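Local coordinates for ATP phosphoribosyltransferase (Methanobacterium thermoautotrophicum, PDB 2VD3), which catalyses the first step of histidine biosynthesis, condensing ATP with 5-phosphoribose 1-diphosphate to give phosphoribosyl-ATP and diphosphate, at residues Ile158-Leu161 with Thr167-Met170; Asn128-His133 with Ala137-Leu142; Pro123-Asn128 with Thr178-Ser183. All coordinates share one frame; numbering follows the deposited sequence. Where two conformers were deposited one is given.

Interaction 1. Residues Ile158-Leu161 with Thr167-Met170; sequences ITDL and TLRM. With MG (magnesium ion), chain J.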
ATOM      1  N   ILE A 158      14.752  17.794 -21.986  1.00 47.74           N
ATOM      2  CA  ILE A 158      14.314  16.497 -21.504  1.00 47.94           C
ATOM      3  C   ILE A 158      13.629  15.741 -22.624  1.00 48.12           C
ATOM      4  O   ILE A 158      13.271  16.320 -23.645  1.00 48.33           O
ATOM      5  CB  ILE A 158      13.356  16.612 -20.272  1.00 47.68           C
ATOM      6  CG1 ILE A 158      11.985  17.165 -20.678  1.00 47.30           C
ATOM      7  CG2 ILE A 158      13.980  17.477 -19.172  1.00 47.66           C
ATOM      8  CD1 ILE A 158      10.850  16.769 -19.747  1.00 46.11           C
ATOM      9  N   THR A 159      13.478  14.440 -22.439  1.00 48.50           N
ATOM     10  CA  THR A 159      12.562  13.666 -23.250  1.00 48.77           C
ATOM     11  C   THR A 159      11.433  13.292 -22.318  1.00 49.63           C
ATOM     12  O   THR A 159      11.603  13.303 -21.097  1.00 49.78           O
ATOM     13  CB  THR A 159      13.199  12.387 -23.837  1.00 48.57           C
ATOM     14  OG1 THR A 159      13.449  11.445 -22.790  1.00 46.96           O
ATOM     15  CG2 THR A 159      14.495  12.705 -24.588  1.00 47.61           C
ATOM     16  N   ASP A 160      10.278  12.972 -22.882  1.00 50.75           N
ATOM     17  CA  ASP A 160       9.155  12.558 -22.063  1.00 52.01           C
ATOM     18  C   ASP A 160       8.136  11.768 -22.857  1.00 52.85           C
ATOM     19  O   ASP A 160       7.993  11.951 -24.071  1.00 53.12           O
ATOM     20  CB  ASP A 160       8.487  13.770 -21.409  1.00 52.14           C
ATOM     21  CG  ASP A 160       7.713  13.398 -20.170  1.00 52.49           C
ATOM     22  OD1 ASP A 160       6.949  14.240 -19.672  1.00 53.67           O
ATOM     23  OD2 ASP A 160       7.869  12.254 -19.693  1.00 53.51           O
ATOM     24  N   LEU A 161       7.419  10.905 -22.152  1.00 53.81           N
ATOM     25  CA  LEU A 161       6.444  10.021 -22.756  1.00 55.46           C
ATOM     26  C   LEU A 161       5.029  10.478 -22.374  1.00 56.49           C
ATOM     27  O   LEU A 161       4.684  10.456 -21.202  1.00 56.87           O
ATOM     28  CB  LEU A 161       6.710   8.595 -22.258  1.00 55.53           C
ATOM     29  CG  LEU A 161       6.312   7.367 -23.078  1.00 55.84           C
ATOM     30  CD1 LEU A 161       7.045   7.337 -24.407  1.00 54.81           C
ATOM     31  CD2 LEU A 161       6.587   6.104 -22.258  1.00 55.24           C
ATOM     32  N   THR A 167       0.997  17.223 -18.787  1.00 69.81           N
ATOM     33  CA  THR A 167       2.104  17.091 -17.826  1.00 70.03           C
ATOM     34  C   THR A 167       3.341  17.917 -18.239  1.00 70.15           C
ATOM     35  O   THR A 167       4.201  18.249 -17.406  1.00 70.35           O
ATOM     36  CB  THR A 167       2.457  15.597 -17.591  1.00 69.99           C
ATOM     37  OG1 THR A 167       1.484  15.024 -16.710  1.00 70.47           O
ATOM     38  CG2 THR A 167       3.850  15.415 -16.979  1.00 70.02           C
ATOM     39  N   LEU A 168       3.422  18.258 -19.523  1.00 69.80           N
ATOM     40  CA  LEU A 168       4.506  19.097 -20.005  1.00 69.41           C
ATOM     41  C   LEU A 168       4.210  20.578 -19.771  1.00 69.13           C
ATOM     42  O   LEU A 168       5.084  21.308 -19.293  1.00 69.27           O
ATOM     43  CB  LEU A 168       4.812  18.810 -21.477  1.00 69.44           C
ATOM     44  CG  LEU A 168       5.666  17.572 -21.755  1.00 69.39           C
ATOM     45  CD1 LEU A 168       4.900  16.269 -21.518  1.00 69.62           C
ATOM     46  CD2 LEU A 168       6.184  17.636 -23.170  1.00 69.45           C
ATOM     47  N   ARG A 169       2.985  21.013 -20.083  1.00 68.56           N
ATOM     48  CA  ARG A 169       2.585  22.409 -19.864  1.00 68.34           C
ATOM     49  C   ARG A 169       2.599  22.754 -18.371  1.00 67.84           C
ATOM     50  O   ARG A 169       2.901  23.881 -17.993  1.00 67.69           O
ATOM     51  CB  ARG A 169       1.198  22.728 -20.457  1.00 68.53           C
ATOM     52  CG  ARG A 169       0.844  22.090 -21.809  1.00 69.12           C
ATOM     53  CD  ARG A 169       1.727  22.529 -22.976  1.00 70.50           C
ATOM     54  NE  ARG A 169       1.629  21.567 -24.081  1.00 72.18           N
ATOM     55  CZ  ARG A 169       2.507  21.435 -25.081  1.00 73.00           C
ATOM     56  NH1 ARG A 169       3.588  22.208 -25.155  1.00 72.67           N
ATOM     57  NH2 ARG A 169       2.302  20.515 -26.019  1.00 73.06           N
ATOM     58  N   MET A 170       2.280  21.763 -17.540  1.00 67.33           N
ATOM     59  CA  MET A 170       2.228  21.910 -16.084  1.00 66.85           C
ATOM     60  C   MET A 170       3.606  22.214 -15.495  1.00 65.86           C
ATOM     61  O   MET A 170       3.725  22.998 -14.557  1.00 65.93           O
ATOM     62  CB  MET A 170       1.656  20.630 -15.465  1.00 67.01           C
ATOM     63  CG  MET A 170       0.888  20.814 -14.162  1.00 67.46           C
ATOM     64  SD  MET A 170      -0.327  19.496 -13.896  1.00 67.80           S
ATOM     65  CE  MET A 170       0.676  18.016 -14.109  1.00 68.08           C
TER
HETATM   66 MG    MG J1294       7.092  10.609 -18.447  1.00 70.94          MG
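The carboxylate of D160 meets the methyl end of L168 where strand 157-162 passes the short helix 166-170. OD1 of D160 lies 3.4 Å from CD1 of L168, and this van der Waals contact between a carboxylate oxygen and a methyl group makes up the tight part of the contact. CG anti to the backbone N (chi1 -157°) sets the carboxylate between L168 and the metal, OD1 to the one and OD2 to the other. OD2 binds the magnesium ion at 2.2 Å, whereas OD1 stays 3.8 Å from the metal, so the coordination is monodentate. The backbone N of L161 also approaches D160 OD2 at 2.8 Å in a weak, bent hydrogen bond that may help to hold the group's rotation.

Packing is looser at T167, whose CG2 comes only to 4.3 Å from D160 OD1. Beyond it the helix turns outward: R169 is exposed, and with M170 it packs on F151 of a second subunit, while T167 meets R36 of a third. Inward, L168 rests on V97 and A99 of strand 94-101 and on V175 of strand 173-188, and backbone bonds from I158 to A99 and from D160 to V97 tie strand 157-162 into the same sheet.

Interaction 2. Residues Asn128-His133 with Ala137-Leu142; sequences NYLREH and AEVVEL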
ATOM      1  N   ASN A 128      20.478   7.855 -30.496  1.00 49.97           N
ATOM      2  CA  ASN A 128      20.176   7.530 -31.888  1.00 50.02           C
ATOM      3  C   ASN A 128      19.482   8.655 -32.659  1.00 49.92           C
ATOM      4  O   ASN A 128      19.805   8.896 -33.821  1.00 49.96           O
ATOM      5  CB  ASN A 128      19.332   6.259 -31.956  1.00 50.04           C
ATOM      6  CG  ASN A 128      19.442   5.565 -33.288  1.00 50.21           C
ATOM      7  OD1 ASN A 128      20.478   4.981 -33.611  1.00 51.33           O
ATOM      8  ND2 ASN A 128      18.375   5.616 -34.071  1.00 50.22           N
ATOM      9  N   TYR A 129      18.526   9.322 -32.008  1.00 49.86           N
ATOM     10  CA  TYR A 129      17.841  10.494 -32.567  1.00 49.88           C
ATOM     11  C   TYR A 129      18.831  11.629 -32.819  1.00 50.56           C
ATOM     12  O   TYR A 129      18.787  12.282 -33.869  1.00 50.67           O
ATOM     13  CB  TYR A 129      16.735  10.959 -31.613  1.00 49.30           C
ATOM     14  CG  TYR A 129      16.227  12.376 -31.831  1.00 48.37           C
ATOM     15  CD1 TYR A 129      15.154  12.635 -32.688  1.00 48.02           C
ATOM     16  CD2 TYR A 129      16.807  13.456 -31.165  1.00 46.79           C
ATOM     17  CE1 TYR A 129      14.682  13.938 -32.881  1.00 47.36           C
ATOM     18  CE2 TYR A 129      16.347  14.752 -31.353  1.00 46.97           C
ATOM     19  CZ  TYR A 129      15.287  14.987 -32.214  1.00 47.52           C
ATOM     20  OH  TYR A 129      14.823  16.272 -32.386  1.00 47.47           O
ATOM     21  N   LEU A 130      19.713  11.856 -31.847  1.00 51.10           N
ATOM     22  CA  LEU A 130      20.747  12.870 -31.951  1.00 51.93           C
ATOM     23  C   LEU A 130      21.728  12.532 -33.054  1.00 52.79           C
ATOM     24  O   LEU A 130      22.159  13.418 -33.790  1.00 53.00           O
ATOM     25  CB  LEU A 130      21.496  13.033 -30.625  1.00 51.65           C
ATOM     26  CG  LEU A 130      20.766  13.703 -29.455  1.00 51.60           C
ATOM     27  CD1 LEU A 130      21.737  13.887 -28.307  1.00 51.85           C
ATOM     28  CD2 LEU A 130      20.118  15.040 -29.842  1.00 50.62           C
ATOM     29  N   ARG A 131      22.074  11.249 -33.160  1.00 53.89           N
ATOM     30  CA  ARG A 131      23.046  10.777 -34.146  1.00 54.88           C
ATOM     31  C   ARG A 131      22.472  10.894 -35.544  1.00 55.49           C
ATOM     32  O   ARG A 131      23.181  11.280 -36.471  1.00 55.97           O
ATOM     33  CB  ARG A 131      23.468   9.331 -33.866  1.00 54.90           C
ATOM     34  CG  ARG A 131      24.903   9.017 -34.246  1.00 54.97           C
ATOM     35  N   GLU A 132      21.186  10.589 -35.691  1.00 56.18           N
ATOM     36  CA  GLU A 132      20.534  10.680 -36.999  1.00 56.82           C
ATOM     37  C   GLU A 132      20.327  12.124 -37.457  1.00 56.88           C
ATOM     38  O   GLU A 132      20.401  12.410 -38.654  1.00 57.14           O
ATOM     39  CB  GLU A 132      19.225   9.883 -37.042  1.00 56.86           C
ATOM     40  CG  GLU A 132      19.439   8.365 -37.050  1.00 57.94           C
ATOM     41  CD  GLU A 132      18.617   7.651 -38.117  1.00 59.44           C
ATOM     42  OE1 GLU A 132      18.806   7.952 -39.320  1.00 59.92           O
ATOM     43  OE2 GLU A 132      17.797   6.780 -37.751  1.00 59.72           O
ATOM     44  N   HIS A 133      20.093  13.026 -36.503  1.00 56.93           N
ATOM     45  CA  HIS A 133      19.939  14.451 -36.795  1.00 57.03           C
ATOM     46  C   HIS A 133      21.266  15.214 -36.735  1.00 56.94           C
ATOM     47  O   HIS A 133      21.295  16.436 -36.929  1.00 56.98           O
ATOM     48  CB  HIS A 133      18.935  15.088 -35.843  1.00 57.19           C
ATOM     49  CG  HIS A 133      17.520  14.679 -36.095  1.00 58.34           C
ATOM     50  ND1 HIS A 133      16.987  13.502 -35.612  1.00 58.67           N
ATOM     51  CD2 HIS A 133      16.519  15.298 -36.767  1.00 58.99           C
ATOM     52  CE1 HIS A 133      15.723  13.408 -35.987  1.00 58.83           C
ATOM     53  NE2 HIS A 133      15.412  14.488 -36.681  1.00 59.38           N
ATOM     54  N   ALA A 137      24.974  16.753 -28.603  1.00 54.59           N
ATOM     55  CA  ALA A 137      24.421  17.095 -27.304  1.00 54.37           C
ATOM     56  C   ALA A 137      24.695  15.945 -26.349  1.00 54.23           C
ATOM     57  O   ALA A 137      24.835  14.794 -26.778  1.00 54.33           O
ATOM     58  CB  ALA A 137      22.925  17.382 -27.409  1.00 54.20           C
ATOM     59  N   GLU A 138      24.791  16.259 -25.060  1.00 53.90           N
ATOM     60  CA  GLU A 138      25.039  15.244 -24.045  1.00 53.78           C
ATOM     61  C   GLU A 138      23.723  14.664 -23.546  1.00 53.38           C
ATOM     62  O   GLU A 138      22.713  15.371 -23.440  1.00 53.47           O
ATOM     63  CB  GLU A 138      25.854  15.801 -22.872  1.00 53.97           C
ATOM     64  CG  GLU A 138      27.013  16.729 -23.259  1.00 55.21           C
ATOM     65  CD  GLU A 138      27.944  16.136 -24.310  1.00 55.85           C
ATOM     66  OE1 GLU A 138      28.411  14.988 -24.128  1.00 55.53           O
ATOM     67  OE2 GLU A 138      28.213  16.834 -25.315  1.00 57.08           O
ATOM     68  N   VAL A 139      23.755  13.373 -23.236  1.00 52.70           N
ATOM     69  CA  VAL A 139      22.575  12.641 -22.811  1.00 52.03           C
ATOM     70  C   VAL A 139      22.786  12.125 -21.398  1.00 51.72           C
ATOM     71  O   VAL A 139      23.716  11.356 -21.143  1.00 51.77           O
ATOM     72  CB  VAL A 139      22.273  11.470 -23.781  1.00 52.06           C
ATOM     73  CG1 VAL A 139      21.225  10.543 -23.217  1.00 51.21           C
ATOM     74  CG2 VAL A 139      21.841  12.009 -25.141  1.00 51.71           C
ATOM     75  N   VAL A 140      21.926  12.557 -20.484  1.00 51.14           N
ATOM     76  CA  VAL A 140      21.993  12.116 -19.095  1.00 50.70           C
ATOM     77  C   VAL A 140      20.792  11.221 -18.783  1.00 50.50           C
ATOM     78  O   VAL A 140      19.634  11.632 -18.920  1.00 50.48           O
ATOM     79  CB  VAL A 140      22.082  13.311 -18.091  1.00 50.70           C
ATOM     80  CG1 VAL A 140      22.105  12.811 -16.648  1.00 50.29           C
ATOM     81  CG2 VAL A 140      23.325  14.146 -18.362  1.00 50.61           C
ATOM     82  N   GLU A 141      21.084   9.991 -18.380  1.00 50.01           N
ATOM     83  CA  GLU A 141      20.047   9.040 -18.041  1.00 49.67           C
ATOM     84  C   GLU A 141      19.580   9.258 -16.606  1.00 49.38           C
ATOM     85  O   GLU A 141      20.391   9.332 -15.684  1.00 49.38           O
ATOM     86  CB  GLU A 141      20.549   7.614 -18.252  1.00 49.61           C
ATOM     87  CG  GLU A 141      19.750   6.567 -17.522  1.00 50.28           C
ATOM     88  CD  GLU A 141      19.651   5.272 -18.283  1.00 50.56           C
ATOM     89  OE1 GLU A 141      18.546   4.697 -18.301  1.00 51.32           O
ATOM     90  OE2 GLU A 141      20.664   4.835 -18.866  1.00 50.70           O
ATOM     91  N   LEU A 142      18.269   9.380 -16.428  1.00 48.84           N
ATOM     92  CA  LEU A 142      17.702   9.514 -15.101  1.00 48.80           C
ATOM     93  C   LEU A 142      16.774   8.346 -14.840  1.00 48.88           C
ATOM     94  O   LEU A 142      16.321   7.680 -15.770  1.00 48.87           O
ATOM     95  CB  LEU A 142      16.964  10.851 -14.928  1.00 48.54           C
ATOM     96  CG  LEU A 142      17.736  12.169 -15.078  1.00 48.10           C
ATOM     97  CD1 LEU A 142      16.856  13.342 -14.662  1.00 47.69           C
ATOM     98  CD2 LEU A 142      19.037  12.178 -14.291  1.00 47.30           C
TER
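L130 lays its CD1 methyl against A137 and V139. CD1 is 3.8 Å from the A137 CB and 3.7 Å from V139 CG2, and it also sits 3.6 Å from the carbonyl O of A137, so one methyl group makes the closest approaches. The extended second torsion (chi2 -174°) carries CD1 away from the helix backbone to reach the strand. V139 presents the branch that lies anti to its own carbonyl carbon, and the two side chains run past each other in opposite directions.

The helix and strand are the last two elements of a beta-alpha-beta crossover: strand 117-120 leads into helix 123-132, which returns to strand 138-141, parallel to the first. I118 of that first strand touches both L130 and A137 and adds to the apolar cluster.

At the end of the helix, the Y129 carbonyl O takes two donors from opposite faces of its plane: the backbone N of H133 at 3.0 Å and, at 2.8 Å, H133 ND1, with an N-H...O angle of 154°. That second bond brings the H133 ring over one face of the Y129 ring, its ND1 3.5 Å above the plane and displaced toward the rim. Y129 OH is hydrogen-bonded to D177, anchoring the far end of the ring on the central sheet.

Interaction 3. Residues Pro123-Asn128 with Thr178-Ser183; sequences PGITEN and TILESS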
ATOM      1  N   PRO A 123      18.054   6.624 -23.181  1.00 45.10           N
ATOM      2  CA  PRO A 123      19.319   7.072 -23.762  1.00 45.17           C
ATOM      3  C   PRO A 123      19.609   6.463 -25.131  1.00 45.38           C
ATOM      4  O   PRO A 123      20.172   7.141 -25.984  1.00 45.54           O
ATOM      5  CB  PRO A 123      20.361   6.623 -22.732  1.00 45.15           C
ATOM      6  CG  PRO A 123      19.697   5.520 -21.978  1.00 44.79           C
ATOM      7  CD  PRO A 123      18.264   5.895 -21.913  1.00 44.76           C
ATOM      8  N   GLY A 124      19.213   5.212 -25.346  1.00 45.56           N
ATOM      9  CA  GLY A 124      19.424   4.552 -26.636  1.00 45.97           C
ATOM     10  C   GLY A 124      18.717   5.258 -27.778  1.00 46.24           C
ATOM     11  O   GLY A 124      19.344   5.675 -28.754  1.00 46.29           O
ATOM     12  N   ILE A 125      17.404   5.391 -27.644  1.00 46.56           N
ATOM     13  CA  ILE A 125      16.585   6.118 -28.611  1.00 46.86           C
ATOM     14  C   ILE A 125      17.076   7.559 -28.745  1.00 47.02           C
ATOM     15  O   ILE A 125      17.142   8.086 -29.852  1.00 47.22           O
ATOM     16  CB  ILE A 125      15.079   6.085 -28.211  1.00 46.90           C
ATOM     17  CG1 ILE A 125      14.520   4.663 -28.359  1.00 47.23           C
ATOM     18  CG2 ILE A 125      14.256   7.101 -29.019  1.00 46.40           C
ATOM     19  CD1 ILE A 125      13.215   4.394 -27.585  1.00 47.16           C
ATOM     20  N   THR A 126      17.437   8.181 -27.622  1.00 47.11           N
ATOM     21  CA  THR A 126      17.847   9.580 -27.635  1.00 47.47           C
ATOM     22  C   THR A 126      19.218   9.786 -28.301  1.00 48.08           C
ATOM     23  O   THR A 126      19.360  10.694 -29.121  1.00 47.76           O
ATOM     24  CB  THR A 126      17.752  10.263 -26.227  1.00 47.54           C
ATOM     25  OG1 THR A 126      16.441  10.066 -25.672  1.00 46.83           O
ATOM     26  CG2 THR A 126      18.007  11.768 -26.329  1.00 46.35           C
ATOM     27  N   GLU A 127      20.208   8.951 -27.965  1.00 48.67           N
ATOM     28  CA  GLU A 127      21.507   9.010 -28.649  1.00 49.58           C
ATOM     29  C   GLU A 127      21.281   8.855 -30.140  1.00 49.59           C
ATOM     30  O   GLU A 127      21.793   9.635 -30.938  1.00 49.67           O
ATOM     31  CB  GLU A 127      22.490   7.935 -28.163  1.00 49.81           C
ATOM     32  CG  GLU A 127      22.984   8.088 -26.712  1.00 51.89           C
ATOM     33  CD  GLU A 127      24.030   9.192 -26.501  1.00 54.62           C
ATOM     34  OE1 GLU A 127      24.354   9.945 -27.452  1.00 54.91           O
ATOM     35  OE2 GLU A 127      24.536   9.299 -25.357  1.00 55.70           O
ATOM     36  N   ASN A 128      20.478   7.855 -30.496  1.00 49.97           N
ATOM     37  CA  ASN A 128      20.176   7.530 -31.888  1.00 50.02           C
ATOM     38  C   ASN A 128      19.482   8.655 -32.659  1.00 49.92           C
ATOM     39  O   ASN A 128      19.805   8.896 -33.821  1.00 49.96           O
ATOM     40  CB  ASN A 128      19.332   6.259 -31.956  1.00 50.04           C
ATOM     41  CG  ASN A 128      19.442   5.565 -33.288  1.00 50.21           C
ATOM     42  OD1 ASN A 128      20.478   4.981 -33.611  1.00 51.33           O
ATOM     43  ND2 ASN A 128      18.375   5.616 -34.071  1.00 50.22           N
ATOM     44  N   THR A 178       9.060  15.439 -31.853  1.00 48.63           N
ATOM     45  CA  THR A 178       8.653  14.084 -31.507  1.00 47.97           C
ATOM     46  C   THR A 178       9.757  13.129 -31.949  1.00 47.41           C
ATOM     47  O   THR A 178      10.133  13.102 -33.112  1.00 46.75           O
ATOM     48  CB  THR A 178       7.291  13.696 -32.139  1.00 47.86           C
ATOM     49  OG1 THR A 178       6.276  14.600 -31.681  1.00 47.88           O
ATOM     50  CG2 THR A 178       6.891  12.280 -31.745  1.00 47.65           C
ATOM     51  N   ILE A 179      10.276  12.356 -30.999  1.00 47.12           N
ATOM     52  CA  ILE A 179      11.371  11.415 -31.277  1.00 46.70           C
ATOM     53  C   ILE A 179      10.854  10.071 -31.779  1.00 46.19           C
ATOM     54  O   ILE A 179      11.422   9.494 -32.689  1.00 46.38           O
ATOM     55  CB  ILE A 179      12.259  11.202 -30.026  1.00 46.63           C
ATOM     56  CG1 ILE A 179      12.655  12.558 -29.425  1.00 46.47           C
ATOM     57  CG2 ILE A 179      13.484  10.385 -30.372  1.00 46.35           C
ATOM     58  CD1 ILE A 179      13.296  12.474 -28.061  1.00 45.17           C
ATOM     59  N   LEU A 180       9.764   9.588 -31.192  1.00 45.85           N
ATOM     60  CA  LEU A 180       9.266   8.244 -31.472  1.00 45.50           C
ATOM     61  C   LEU A 180       7.788   8.146 -31.130  1.00 44.99           C
ATOM     62  O   LEU A 180       7.342   8.656 -30.093  1.00 45.50           O
ATOM     63  CB  LEU A 180      10.052   7.200 -30.657  1.00 45.79           C
ATOM     64  CG  LEU A 180       9.697   5.715 -30.802  1.00 46.41           C
ATOM     65  CD1 LEU A 180      10.752   4.956 -31.613  1.00 46.73           C
ATOM     66  CD2 LEU A 180       9.532   5.095 -29.439  1.00 46.26           C
ATOM     67  N   GLU A 181       7.034   7.497 -32.011  1.00 44.42           N
ATOM     68  CA  GLU A 181       5.656   7.135 -31.724  1.00 44.02           C
ATOM     69  C   GLU A 181       5.655   5.710 -31.199  1.00 43.98           C
ATOM     70  O   GLU A 181       6.240   4.803 -31.805  1.00 43.98           O
ATOM     71  CB  GLU A 181       4.774   7.245 -32.970  1.00 43.87           C
ATOM     72  CG  GLU A 181       4.844   8.580 -33.698  0.50 43.48           C
ATOM     73  CD  GLU A 181       4.300   9.744 -32.889  0.50 42.99           C
ATOM     74  OE1 GLU A 181       3.764   9.523 -31.779  0.50 41.94           O
ATOM     75  OE2 GLU A 181       4.406  10.888 -33.378  0.50 43.18           O
ATOM     76  N   SER A 182       5.019   5.519 -30.057  1.00 43.71           N
ATOM     77  CA  SER A 182       5.000   4.214 -29.432  1.00 43.63           C
ATOM     78  C   SER A 182       3.589   3.667 -29.299  1.00 44.02           C
ATOM     79  O   SER A 182       2.612   4.404 -29.089  1.00 43.71           O
ATOM     80  CB  SER A 182       5.664   4.262 -28.064  1.00 43.39           C
ATOM     81  OG  SER A 182       5.725   2.970 -27.518  1.00 43.33           O
ATOM     82  N   SER A 183       3.504   2.351 -29.417  1.00 44.14           N
ATOM     83  CA  SER A 183       2.261   1.656 -29.259  1.00 44.68           C
ATOM     84  C   SER A 183       2.618   0.277 -28.742  1.00 44.90           C
ATOM     85  O   SER A 183       3.776  -0.151 -28.858  1.00 44.83           O
ATOM     86  CB  SER A 183       1.542   1.583 -30.601  1.00 44.78           C
ATOM     87  OG  SER A 183       0.349   0.833 -30.507  1.00 46.43           O
TER
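A classic beta bulge in strand 173-188, where I179 and L180 both lie opposite L96 of strand 94-101, supplies the surface on which I125 of helix 123-132 is seated. I179 has a helix-like backbone (phi -86°, psi -40°), and the local kink lets two consecutive residues direct their side chains toward the helix. I125 answers with both of its branches. Its CG2, anti to the backbone N, touches CG2 of I179 at 3.6 Å, whereas the longer arm ends with CD1 at 4.2 Å from CD2 of L180. The first pair is therefore the closer of the two. I125 and L180 pass at about a right angle, and the I125 and I179 side chains meet at a slant. All of this is apolar packing, with no hydrogen bond between the two segments.

Around it, I125 also touches L96 and V77, the latter on helix 73-79, and T126 packs on T159. The beginning of the helix is fixed by E78, whose carboxylate accepts from the backbone N atoms of G124 and I125. T126 OG1 is hydrogen-bonded to F122 O and T120 OG1. A helix packed on the sheet, here on strand 173-188, which also pairs with strands 68-72, 84-88 and 94-101, is consistent with the alpha/beta architecture of type 2 periplasmic binding proteins, the clan to which this family belongs.

Overall arrangement
Interaction 2 is the nearer neighbour of interaction 3, their centres about 9 Å apart: they share helix 123-132, and Y129 CB packs on I179 CG2 at 3.5 Å. Interaction 1 lies about 14 Å from interaction 3, centre to centre, and joins it through T159, whose CG2 is 3.5 Å from T126 OG1 and 3.7 Å from I179 CD1. Interactions 1 and 2 do not touch, their nearest atoms being about 7 Å apart. All three reach the same sheet. D160 binds one magnesium ion directly; a different bound magnesium lies about 7 Å from the I179 side chain. The inhibitory histidine, at M238 and H256, lies in the C-terminal domain, which has its own antiparallel sheet.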